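Local coordinates for protein NEQ263 (Nanoarchaeum equitans Kin4-M, PDB 5BN3) that probably binds ATP as the B-type subunit of an archaeal ATP synthase core complex, at residues B[27-32]-B[41-46]; B[195-200]-B[236-241]. All blocks are in the same frame, centred on the assembly; numbering follows the deposited sequence.

Contact 1: B[27-32]-B[41-46]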
ATOM      1  N   THR B  27      -5.088  37.422 -22.495  1.00 67.65           N
ATOM      2  CA  THR B  27      -5.776  36.531 -21.556  1.00 76.43           C
ATOM      3  C   THR B  27      -5.811  37.035 -20.113  1.00 67.85           C
ATOM      4  O   THR B  27      -5.245  38.079 -19.793  1.00 63.62           O
ATOM      5  CB  THR B  27      -5.154  35.119 -21.568  1.00 77.62           C
ATOM      6  OG1 THR B  27      -6.071  34.180 -20.993  1.00 72.58           O
ATOM      7  CG2 THR B  27      -3.848  35.096 -20.788  1.00 57.29           C
ATOM      8  N   LYS B  28      -6.488  36.280 -19.249  1.00 56.17           N
ATOM      9  CA  LYS B  28      -6.565  36.603 -17.828  1.00 50.36           C
ATOM     10  C   LYS B  28      -5.906  35.525 -16.974  1.00 50.29           C
ATOM     11  O   LYS B  28      -5.567  34.448 -17.468  1.00 46.61           O
ATOM     12  CB  LYS B  28      -8.023  36.770 -17.395  1.00 51.52           C
ATOM     13  CG  LYS B  28      -8.761  37.895 -18.094  1.00 59.37           C
ATOM     14  CD  LYS B  28     -10.220  37.934 -17.668  1.00 69.47           C
ATOM     15  CE  LYS B  28     -11.016  38.936 -18.489  1.00 82.10           C
ATOM     16  NZ  LYS B  28     -12.477  38.858 -18.194  1.00 85.26           N
ATOM     17  N   ALA B  29      -5.731  35.822 -15.690  1.00 46.65           N
ATOM     18  CA  ALA B  29      -5.181  34.855 -14.744  1.00 44.51           C
ATOM     19  C   ALA B  29      -5.784  35.047 -13.361  1.00 48.20           C
ATOM     20  O   ALA B  29      -6.283  36.124 -13.037  1.00 46.19           O
ATOM     21  CB  ALA B  29      -3.667  34.963 -14.682  1.00 42.33           C
ATOM     22  N   ILE B  30      -5.734  33.994 -12.550  1.00 43.59           N
ATOM     23  CA  ILE B  30      -6.191  34.065 -11.169  1.00 38.74           C
ATOM     24  C   ILE B  30      -5.004  33.865 -10.238  1.00 37.78           C
ATOM     25  O   ILE B  30      -4.277  32.880 -10.368  1.00 44.95           O
ATOM     26  CB  ILE B  30      -7.235  32.975 -10.856  1.00 43.60           C
ATOM     27  CG1 ILE B  30      -8.441  33.087 -11.793  1.00 42.31           C
ATOM     28  CG2 ILE B  30      -7.674  33.054  -9.401  1.00 43.24           C
ATOM     29  CD1 ILE B  30      -9.214  34.380 -11.655  1.00 47.27           C
ATOM     30  N   VAL B  31      -4.806  34.791  -9.303  1.00 41.62           N
ATOM     31  CA  VAL B  31      -3.749  34.648  -8.306  1.00 46.59           C
ATOM     32  C   VAL B  31      -4.133  33.552  -7.315  1.00 41.62           C
ATOM     33  O   VAL B  31      -5.150  33.656  -6.633  1.00 44.44           O
ATOM     34  CB  VAL B  31      -3.498  35.968  -7.552  1.00 47.78           C
ATOM     35  CG1 VAL B  31      -2.465  35.768  -6.459  1.00 46.52           C
ATOM     36  CG2 VAL B  31      -3.038  37.048  -8.519  1.00 46.40           C
ATOM     37  N   ILE B  32      -3.319  32.501  -7.243  1.00 46.46           N
ATOM     38  CA  ILE B  32      -3.624  31.355  -6.389  1.00 41.97           C
ATOM     39  C   ILE B  32      -2.710  31.272  -5.167  1.00 48.04           C
ATOM     40  O   ILE B  32      -2.945  30.468  -4.265  1.00 45.63           O
ATOM     41  CB  ILE B  32      -3.554  30.026  -7.172  1.00 45.08           C
ATOM     42  CG1 ILE B  32      -2.165  29.838  -7.787  1.00 46.90           C
ATOM     43  CG2 ILE B  32      -4.625  29.982  -8.249  1.00 41.03           C
ATOM     44  CD1 ILE B  32      -1.963  28.489  -8.455  1.00 46.10           C
ATOM     45  N   ALA B  41       0.070  32.669 -10.447  1.00 41.75           N
ATOM     46  CA  ALA B  41      -1.218  32.815 -11.116  1.00 46.18           C
ATOM     47  C   ALA B  41      -1.483  31.714 -12.137  1.00 40.46           C
ATOM     48  O   ALA B  41      -0.555  31.168 -12.735  1.00 44.57           O
ATOM     49  CB  ALA B  41      -1.335  34.185 -11.762  1.00 44.01           C
ATOM     50  N   LEU B  42      -2.762  31.400 -12.333  1.00 44.10           N
ATOM     51  CA  LEU B  42      -3.168  30.394 -13.309  1.00 49.16           C
ATOM     52  C   LEU B  42      -3.841  31.045 -14.506  1.00 44.33           C
ATOM     53  O   LEU B  42      -4.848  31.741 -14.361  1.00 42.41           O
ATOM     54  CB  LEU B  42      -4.127  29.381 -12.680  1.00 51.45           C
ATOM     55  CG  LEU B  42      -3.506  28.319 -11.780  1.00 54.20           C
ATOM     56  CD1 LEU B  42      -4.554  27.333 -11.311  1.00 58.26           C
ATOM     57  CD2 LEU B  42      -2.414  27.600 -12.529  1.00 60.92           C
ATOM     58  N   LEU B  43      -3.284  30.806 -15.689  1.00 43.13           N
ATOM     59  CA  LEU B  43      -3.823  31.364 -16.923  1.00 43.47           C
ATOM     60  C   LEU B  43      -5.191  30.774 -17.256  1.00 50.79           C
ATOM     61  O   LEU B  43      -5.446  29.593 -17.012  1.00 49.15           O
ATOM     62  CB  LEU B  43      -2.847  31.119 -18.077  1.00 47.82           C
ATOM     63  CG  LEU B  43      -1.461  31.742 -17.901  1.00 57.76           C
ATOM     64  CD1 LEU B  43      -0.496  31.239 -18.959  1.00 52.83           C
ATOM     65  CD2 LEU B  43      -1.562  33.251 -17.955  1.00 55.45           C
ATOM     66  N   PHE B  44      -6.069  31.610 -17.801  1.00 42.78           N
ATOM     67  CA  PHE B  44      -7.387  31.170 -18.246  1.00 48.68           C
ATOM     68  C   PHE B  44      -7.256  30.209 -19.420  1.00 60.50           C
ATOM     69  O   PHE B  44      -8.000  29.233 -19.519  1.00 52.07           O
ATOM     70  CB  PHE B  44      -8.239  32.373 -18.662  1.00 53.01           C
ATOM     71  CG  PHE B  44      -8.958  33.038 -17.520  1.00 52.79           C
ATOM     72  CD1 PHE B  44      -8.335  33.215 -16.294  1.00 51.72           C
ATOM     73  CD2 PHE B  44     -10.253  33.507 -17.684  1.00 55.46           C
ATOM     74  CE1 PHE B  44      -8.995  33.833 -15.248  1.00 49.44           C
ATOM     75  CE2 PHE B  44     -10.918  34.130 -16.642  1.00 49.86           C
ATOM     76  CZ  PHE B  44     -10.287  34.292 -15.423  1.00 47.72           C
ATOM     77  N   ASP B  45      -6.305  30.488 -20.307  1.00 51.60           N
ATOM     78  CA  ASP B  45      -6.105  29.663 -21.493  1.00 66.52           C
ATOM     79  C   ASP B  45      -4.674  29.729 -22.016  1.00 62.56           C
ATOM     80  O   ASP B  45      -3.801  30.326 -21.384  1.00 62.03           O
ATOM     81  CB  ASP B  45      -7.084  30.069 -22.596  1.00 64.41           C
ATOM     82  CG  ASP B  45      -7.181  31.572 -22.766  1.00 84.07           C
ATOM     83  OD1 ASP B  45      -6.232  32.281 -22.377  1.00 83.84           O
ATOM     84  OD2 ASP B  45      -8.211  32.046 -23.291  1.00 89.21           O
ATOM     85  N   TYR B  46      -4.452  29.110 -23.173  1.00 64.45           N
ATOM     86  CA  TYR B  46      -3.136  29.075 -23.804  1.00 69.61           C
ATOM     87  C   TYR B  46      -2.568  30.478 -23.979  1.00 61.64           C
ATOM     88  O   TYR B  46      -3.200  31.346 -24.584  1.00 65.52           O
ATOM     89  CB  TYR B  46      -3.211  28.361 -25.156  1.00 64.29           C
ATOM     90  CG  TYR B  46      -1.867  28.159 -25.821  1.00 76.06           C
ATOM     91  CD1 TYR B  46      -0.997  27.169 -25.384  1.00 83.67           C
ATOM     92  CD2 TYR B  46      -1.470  28.953 -26.887  1.00 81.72           C
ATOM     93  CE1 TYR B  46       0.230  26.980 -25.987  1.00 80.10           C
ATOM     94  CE2 TYR B  46      -0.244  28.771 -27.497  1.00 78.94           C
ATOM     95  CZ  TYR B  46       0.601  27.783 -27.042  1.00 80.63           C
ATOM     96  OH  TYR B  46       1.822  27.598 -27.646  1.00 81.82           O
TER
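The beta hairpin of strands 28-35 and 38-43, in the antiparallel sheet of the NeqB N-terminal domain, brings Ile30 opposite Leu42 as a hydrogen-bonded pair. Ile30 N donates to Leu42 O at 3.0 Å, and Leu42 N returns a bond to Ile30 O. Ala29 with Leu43 and Val31 with Ala41 are the flanking non-hydrogen-bonded pairs. On their face of the sheet, Ala29 CB lies 3.8 Å from Ala41 CB. On the face of Ile30 and Leu42, the side chains of Ile32 and Leu42 cross at about a right angle, with Ile32 CD1 3.7 Å from Leu42 CG. Past the end of strand 38-43, Phe44 N still bonds to Lys28 O at 2.9 Å. Beyond it, the side chains of Thr27 and Asp45 slide past each other in opposite directions; the 2.4 Å between Thr27 OG1 and Asp45 OD1 is doubtfully short for a hydrogen bond. Phe44 CG lies anti to the carbonyl carbon (chi1 -85°), and the ring sits against strand 28-35. The ring also stacks with Phe77. Ile30 CD1 meets the ring at its edge, in plane, 3.6 Å from Phe44 CE1. Lys28 CB stands over the ring centre, 3.6 Å from the Phe44 centroid and 6° off the normal, a CH-pi contact.

Contact 2: B[195-200]-B[236-241]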
ATOM      1  N   SER B 195      -7.544  24.654 -19.178  1.00 43.05           N
ATOM      2  CA  SER B 195      -6.821  24.997 -17.956  1.00 43.22           C
ATOM      3  C   SER B 195      -7.593  24.492 -16.741  1.00 32.62           C
ATOM      4  O   SER B 195      -8.827  24.506 -16.740  1.00 36.98           O
ATOM      5  CB  SER B 195      -6.634  26.514 -17.864  1.00 42.14           C
ATOM      6  OG  SER B 195      -6.071  26.889 -16.620  1.00 44.40           O
ATOM      7  N   PRO B 196      -6.871  24.034 -15.706  1.00 35.87           N
ATOM      8  CA  PRO B 196      -7.552  23.520 -14.514  1.00 40.74           C
ATOM      9  C   PRO B 196      -8.395  24.583 -13.814  1.00 39.35           C
ATOM     10  O   PRO B 196      -9.370  24.225 -13.156  1.00 36.85           O
ATOM     11  CB  PRO B 196      -6.397  23.064 -13.609  1.00 34.68           C
ATOM     12  CG  PRO B 196      -5.197  23.795 -14.110  1.00 37.49           C
ATOM     13  CD  PRO B 196      -5.406  23.944 -15.588  1.00 38.02           C
ATOM     14  N   ILE B 197      -8.034  25.856 -13.952  1.00 37.27           N
ATOM     15  CA  ILE B 197      -8.821  26.930 -13.349  1.00 31.78           C
ATOM     16  C   ILE B 197     -10.214  27.047 -13.987  1.00 31.58           C
ATOM     17  O   ILE B 197     -11.187  27.362 -13.304  1.00 38.19           O
ATOM     18  CB  ILE B 197      -8.070  28.293 -13.379  1.00 41.93           C
ATOM     19  CG1 ILE B 197      -8.759  29.321 -12.480  1.00 42.80           C
ATOM     20  CG2 ILE B 197      -7.966  28.835 -14.794  1.00 37.42           C
ATOM     21  CD1 ILE B 197      -8.573  29.058 -11.009  1.00 38.70           C
ATOM     22  N   GLU B 198     -10.318  26.774 -15.287  1.00 34.39           N
ATOM     23  CA  GLU B 198     -11.620  26.808 -15.949  1.00 39.58           C
ATOM     24  C   GLU B 198     -12.484  25.636 -15.491  1.00 33.40           C
ATOM     25  O   GLU B 198     -13.702  25.765 -15.346  1.00 33.03           O
ATOM     26  CB  GLU B 198     -11.477  26.787 -17.476  1.00 33.71           C
ATOM     27  CG  GLU B 198     -12.827  26.847 -18.190  1.00 43.71           C
ATOM     28  CD  GLU B 198     -12.725  26.868 -19.703  1.00 46.50           C
ATOM     29  OE1 GLU B 198     -11.608  27.036 -20.241  1.00 52.63           O
ATOM     30  OE2 GLU B 198     -13.779  26.717 -20.359  1.00 43.86           O
ATOM     31  N   LYS B 199     -11.844  24.495 -15.263  1.00 35.74           N
ATOM     32  CA  LYS B 199     -12.557  23.298 -14.833  1.00 37.72           C
ATOM     33  C   LYS B 199     -13.189  23.465 -13.453  1.00 34.55           C
ATOM     34  O   LYS B 199     -14.342  23.093 -13.248  1.00 35.22           O
ATOM     35  CB  LYS B 199     -11.630  22.076 -14.852  1.00 40.69           C
ATOM     36  CG  LYS B 199     -11.266  21.582 -16.253  1.00 37.07           C
ATOM     37  CD  LYS B 199     -10.628  20.195 -16.196  1.00 37.92           C
ATOM     38  CE  LYS B 199     -10.217  19.700 -17.578  1.00 46.66           C
ATOM     39  NZ  LYS B 199      -8.929  20.282 -18.038  1.00 51.84           N
ATOM     40  N   ILE B 200     -12.443  24.024 -12.505  1.00 31.72           N
ATOM     41  CA  ILE B 200     -12.973  24.163 -11.148  1.00 40.56           C
ATOM     42  C   ILE B 200     -13.943  25.336 -11.011  1.00 36.40           C
ATOM     43  O   ILE B 200     -14.727  25.388 -10.064  1.00 31.85           O
ATOM     44  CB  ILE B 200     -11.866  24.254 -10.067  1.00 45.34           C
ATOM     45  CG1 ILE B 200     -11.067  25.550 -10.208  1.00 36.10           C
ATOM     46  CG2 ILE B 200     -10.957  23.028 -10.119  1.00 32.39           C
ATOM     47  CD1 ILE B 200     -10.395  25.977  -8.916  1.00 41.93           C
ATOM     48  N   ARG B 236      -6.564  18.838  -7.922  1.00 31.40           N
ATOM     49  CA  ARG B 236      -5.268  18.262  -7.579  1.00 28.87           C
ATOM     50  C   ARG B 236      -4.159  18.903  -8.400  1.00 32.77           C
ATOM     51  O   ARG B 236      -3.044  19.101  -7.913  1.00 34.74           O
ATOM     52  CB  ARG B 236      -5.288  16.749  -7.813  1.00 31.14           C
ATOM     53  CG  ARG B 236      -3.951  16.063  -7.592  1.00 31.33           C
ATOM     54  CD  ARG B 236      -4.085  14.552  -7.693  1.00 30.51           C
ATOM     55  NE  ARG B 236      -4.569  14.129  -9.007  1.00 32.46           N
ATOM     56  CZ  ARG B 236      -4.879  12.875  -9.322  1.00 38.25           C
ATOM     57  NH1 ARG B 236      -4.759  11.913  -8.418  1.00 32.67           N
ATOM     58  NH2 ARG B 236      -5.314  12.586 -10.537  1.00 37.74           N
ATOM     59  N   GLU B 237      -4.470  19.220  -9.651  1.00 31.23           N
ATOM     60  CA  GLU B 237      -3.503  19.854 -10.531  1.00 37.61           C
ATOM     61  C   GLU B 237      -3.084  21.212  -9.969  1.00 38.28           C
ATOM     62  O   GLU B 237      -1.897  21.538  -9.916  1.00 44.20           O
ATOM     63  CB  GLU B 237      -4.090  20.002 -11.933  1.00 40.07           C
ATOM     64  CG  GLU B 237      -3.108  20.539 -12.945  1.00 50.51           C
ATOM     65  CD  GLU B 237      -3.621  20.457 -14.365  1.00 56.28           C
ATOM     66  OE1 GLU B 237      -4.697  19.858 -14.591  1.00 54.21           O
ATOM     67  OE2 GLU B 237      -2.942  20.992 -15.262  1.00 53.07           O
ATOM     68  N   ILE B 238      -4.072  21.988  -9.533  1.00 35.64           N
ATOM     69  CA  ILE B 238      -3.834  23.291  -8.923  1.00 34.84           C
ATOM     70  C   ILE B 238      -3.129  23.155  -7.578  1.00 43.68           C
ATOM     71  O   ILE B 238      -2.190  23.895  -7.283  1.00 44.65           O
ATOM     72  CB  ILE B 238      -5.158  24.058  -8.741  1.00 38.64           C
ATOM     73  CG1 ILE B 238      -5.825  24.265 -10.102  1.00 37.15           C
ATOM     74  CG2 ILE B 238      -4.924  25.390  -8.047  1.00 42.49           C
ATOM     75  CD1 ILE B 238      -7.168  24.940 -10.034  1.00 38.47           C
ATOM     76  N   SER B 239      -3.584  22.206  -6.766  1.00 36.66           N
ATOM     77  CA  SER B 239      -2.975  21.955  -5.465  1.00 42.17           C
ATOM     78  C   SER B 239      -1.497  21.600  -5.577  1.00 39.61           C
ATOM     79  O   SER B 239      -0.714  21.942  -4.700  1.00 44.04           O
ATOM     80  CB  SER B 239      -3.718  20.833  -4.738  1.00 40.01           C
ATOM     81  OG  SER B 239      -3.054  20.490  -3.537  1.00 72.31           O
ATOM     82  N   THR B 240      -1.133  20.913  -6.657  1.00 42.14           N
ATOM     83  CA  THR B 240       0.242  20.477  -6.887  1.00 44.22           C
ATOM     84  C   THR B 240       1.104  21.609  -7.462  1.00 43.03           C
ATOM     85  O   THR B 240       2.316  21.654  -7.236  1.00 45.95           O
ATOM     86  CB  THR B 240       0.280  19.248  -7.827  1.00 49.73           C
ATOM     87  OG1 THR B 240      -0.570  18.218  -7.304  1.00 48.86           O
ATOM     88  CG2 THR B 240       1.685  18.705  -7.953  1.00 51.69           C
ATOM     89  N   LEU B 241       0.473  22.530  -8.186  1.00 46.46           N
ATOM     90  CA  LEU B 241       1.168  23.701  -8.725  1.00 60.83           C
ATOM     91  C   LEU B 241       1.563  24.650  -7.597  1.00 61.98           C
ATOM     92  O   LEU B 241       2.695  25.131  -7.539  1.00 65.38           O
ATOM     93  CB  LEU B 241       0.302  24.416  -9.761  1.00 49.03           C
ATOM     94  CG  LEU B 241       0.238  23.735 -11.129  1.00 54.07           C
ATOM     95  CD1 LEU B 241      -0.731  24.459 -12.041  1.00 49.80           C
ATOM     96  CD2 LEU B 241       1.619  23.679 -11.760  1.00 52.46           C
TER
HETATM   97  O   HOH W   1      -6.918  20.436 -16.306  1.00 52.45           O
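The side chains of Pro196 and Glu237 cross at about a right angle where the first turn of helix 196-215 meets the last turns of helix 228-241. The two short helical segments run at 132° to each other, 9.9 Å apart at closest approach. Glu237 CG is anti to the backbone N (chi1 -175°), and the chain beyond it is extended. The carboxylate carbon Glu237 CD lies 3.7 Å from Pro196 CG. Beside it, Ile238 CG1 packs on Pro196 CB at 3.8 Å. Further along, Ile200 and Ile238 reach toward each other tip to tip, with their CD1 atoms 3.6 Å apart. No direct hydrogen bond joins the segments. A water instead accepts from Lys199 NZ at 2.7 Å and donates to Glu237 OE1 at 2.9 Å. Glu237 OE2 forms a salt bridge with Arg351 of the neighbouring V-type ATP synthase alpha chain. An alanine in place of Glu237 would probably leave that Arg351 without its carboxylate mate, break the water link to Lys199 and open a gap beside Pro196 CG. The contact thus pairs an apolar patch with a buried carboxylate, salt-bridged to Arg351 of the alpha chain and linked to Lys199 by water, which would probably help keep it ionised at the subunit interface.

In the fold
Both contacts are largely buried, but they hold different elements. Contact 1 joins neighbouring strands of the N-terminal domain and has Asp45 exposed at one end. Contact 2 joins two helices of the nucleotide-binding domain, and all its touching residues are buried. Backbone hydrogen bonds set the register of contact 1; contact 2 is made by apolar side chains and a bridging water, with a carboxylate that pairs with the alpha chain. Their centres lie about 11 Å apart, and they meet directly. Ser195 OG is probably hydrogen-bonded to Leu43 O at 2.8 Å, and Leu42 CD1 packs on Ile238 CG1 at 3.5 Å. The hairpin therefore rests on the helix pair, joining the two domains.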